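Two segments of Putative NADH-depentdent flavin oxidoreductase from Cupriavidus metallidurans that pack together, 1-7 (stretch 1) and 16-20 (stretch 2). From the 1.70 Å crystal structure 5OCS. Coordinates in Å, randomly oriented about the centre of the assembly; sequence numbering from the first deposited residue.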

# COMPACT_ATOMS: atom_id res chain seq x y z
N MET D 1 -27.22 -19.91 3.80
CA MET D 1 -27.25 -18.50 3.31
C MET D 1 -25.82 -17.89 3.37
O MET D 1 -25.47 -17.25 4.37
CB MET D 1 -28.25 -17.66 4.12
N PRO D 2 -24.99 -18.12 2.32
CA PRO D 2 -23.61 -17.62 2.40
C PRO D 2 -23.47 -16.12 2.04
O PRO D 2 -24.23 -15.58 1.22
CB PRO D 2 -22.86 -18.52 1.39
CG PRO D 2 -23.89 -19.19 0.56
CD PRO D 2 -25.24 -18.69 0.99
N HIS D 3 -22.50 -15.46 2.67
CA HIS D 3 -22.18 -14.05 2.39
C HIS D 3 -20.70 -13.86 2.13
O HIS D 3 -19.89 -14.67 2.59
CB HIS D 3 -22.57 -13.18 3.56
CG HIS D 3 -24.03 -13.22 3.82
ND1 HIS D 3 -24.93 -12.57 3.01
CD2 HIS D 3 -24.76 -13.93 4.71
CE1 HIS D 3 -26.15 -12.82 3.44
NE2 HIS D 3 -26.07 -13.65 4.46
N LEU D 4 -20.36 -12.77 1.43
CA LEU D 4 -18.96 -12.44 1.12
C LEU D 4 -18.04 -12.42 2.35
O LEU D 4 -16.89 -12.91 2.31
CB LEU D 4 -18.92 -11.10 0.42
CG LEU D 4 -17.56 -10.71 -0.16
CD1 LEU D 4 -17.17 -11.63 -1.30
CD2 LEU D 4 -17.63 -9.28 -0.61
N PHE D 5 -18.57 -11.85 3.44
CA PHE D 5 -17.82 -11.74 4.67
C PHE D 5 -18.00 -12.87 5.67
O PHE D 5 -17.54 -12.76 6.77
CB PHE D 5 -18.00 -10.34 5.30
CG PHE D 5 -17.26 -9.29 4.57
CD1 PHE D 5 -15.90 -9.12 4.84
CD2 PHE D 5 -17.84 -8.56 3.53
CE1 PHE D 5 -15.16 -8.20 4.14
CE2 PHE D 5 -17.09 -7.61 2.83
CZ PHE D 5 -15.74 -7.45 3.13
N ASP D 6 -18.53 -14.02 5.25
CA ASP D 6 -18.46 -15.21 6.07
C ASP D 6 -17.05 -15.75 6.08
O ASP D 6 -16.39 -15.79 5.03
CB ASP D 6 -19.29 -16.34 5.50
CG ASP D 6 -20.76 -16.10 5.54
OD1 ASP D 6 -21.22 -15.19 6.24
OD2 ASP D 6 -21.44 -16.86 4.85
N PRO D 7 -16.60 -16.22 7.26
CA PRO D 7 -15.38 -17.03 7.28
C PRO D 7 -15.50 -18.23 6.41
O PRO D 7 -16.60 -18.71 6.13
CB PRO D 7 -15.27 -17.46 8.75
CG PRO D 7 -15.97 -16.41 9.49
CD PRO D 7 -17.11 -15.97 8.61
N ALA D 16 -10.52 -15.49 6.62
CA ALA D 16 -11.32 -14.49 7.31
C ALA D 16 -12.65 -14.12 6.59
O ALA D 16 -13.61 -13.71 7.22
CB ALA D 16 -10.49 -13.25 7.55
N ASN D 17 -12.64 -14.24 5.26
CA ASN D 17 -13.80 -13.97 4.43
C ASN D 17 -13.59 -14.65 3.07
O ASN D 17 -12.63 -15.36 2.93
CB ASN D 17 -14.03 -12.47 4.29
CG ASN D 17 -12.78 -11.74 3.81
OD1 ASN D 17 -12.25 -12.05 2.77
ND2 ASN D 17 -12.32 -10.74 4.60
N ARG D 18 -14.50 -14.44 2.12
CA ARG D 18 -14.48 -15.15 0.86
C ARG D 18 -13.74 -14.40 -0.22
O ARG D 18 -13.79 -14.82 -1.38
CB ARG D 18 -15.90 -15.46 0.43
CG ARG D 18 -16.57 -16.43 1.41
CD ARG D 18 -18.02 -16.55 1.00
NE ARG D 18 -18.71 -17.36 2.01
CZ ARG D 18 -18.76 -18.69 2.03
NH1 ARG D 18 -18.29 -19.41 1.04
NH2 ARG D 18 -19.35 -19.29 3.07
N ILE D 19 -12.99 -13.34 0.16
CA ILE D 19 -12.26 -12.51 -0.80
C ILE D 19 -10.85 -13.00 -0.95
O ILE D 19 -10.13 -13.11 0.03
CB ILE D 19 -12.24 -11.01 -0.39
CG1 ILE D 19 -13.66 -10.46 -0.24
CG2 ILE D 19 -11.52 -10.18 -1.43
CD1 ILE D 19 -13.70 -9.22 0.61
N ALA D 20 -10.46 -13.33 -2.19
CA ALA D 20 -9.08 -13.71 -2.49
C ALA D 20 -8.47 -12.66 -3.40
O ALA D 20 -9.14 -12.16 -4.32
CB ALA D 20 -9.03 -15.08 -3.17
O HOH W 1 -15.65 -11.10 8.20

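The strongest link between the two stretches is a backbone hydrogen bond. Arg18 N donates to Leu4 O at 2.8 Å with a nearly straight geometry. Stretch 1 has no regular helix or strand, and stretch 2 is loop or turn until a strand begins at Ile19. Arg18 also reaches across with its side chain, and it is the residue most covered by this contact. Arg18 NE donates a weak, bent hydrogen bond to His3 O at 3.0 Å. His3 O also closes a type I turn from His3 to Asp6, accepting from Asp6 N at 3.1 Å. Asp6 OD2 accepts from His3 N at 2.8 Å, which braces the turn from its side chain. Asp6 OD2 also forms a long salt bridge with Arg18 NH2 at 3.7 Å, opposite charges too far apart for a close contact. Over one face of the guanidinium lies Pro2, with CB 4.0 Å from NH2 of Arg18.

Next to the turn, Asn17 CA makes a CH contact with Asp6 O at 3.2 Å. This carbonyl is buried here and has no conventional partner. A water donates to Phe5 O at 2.9 Å and weakly to Ala16 O at 3.5 Å, bridging the two stretches.

Leu4 and Phe5 pack against Ile19. Leu4 CD1 lies 3.8 Å from Ile19 CG1, and Phe5 CZ lies 3.7 Å from Ile19 CD1. Asn17 OD1 accepts from Ile19 N at 3.0 Å, tying the loop to the start of the strand.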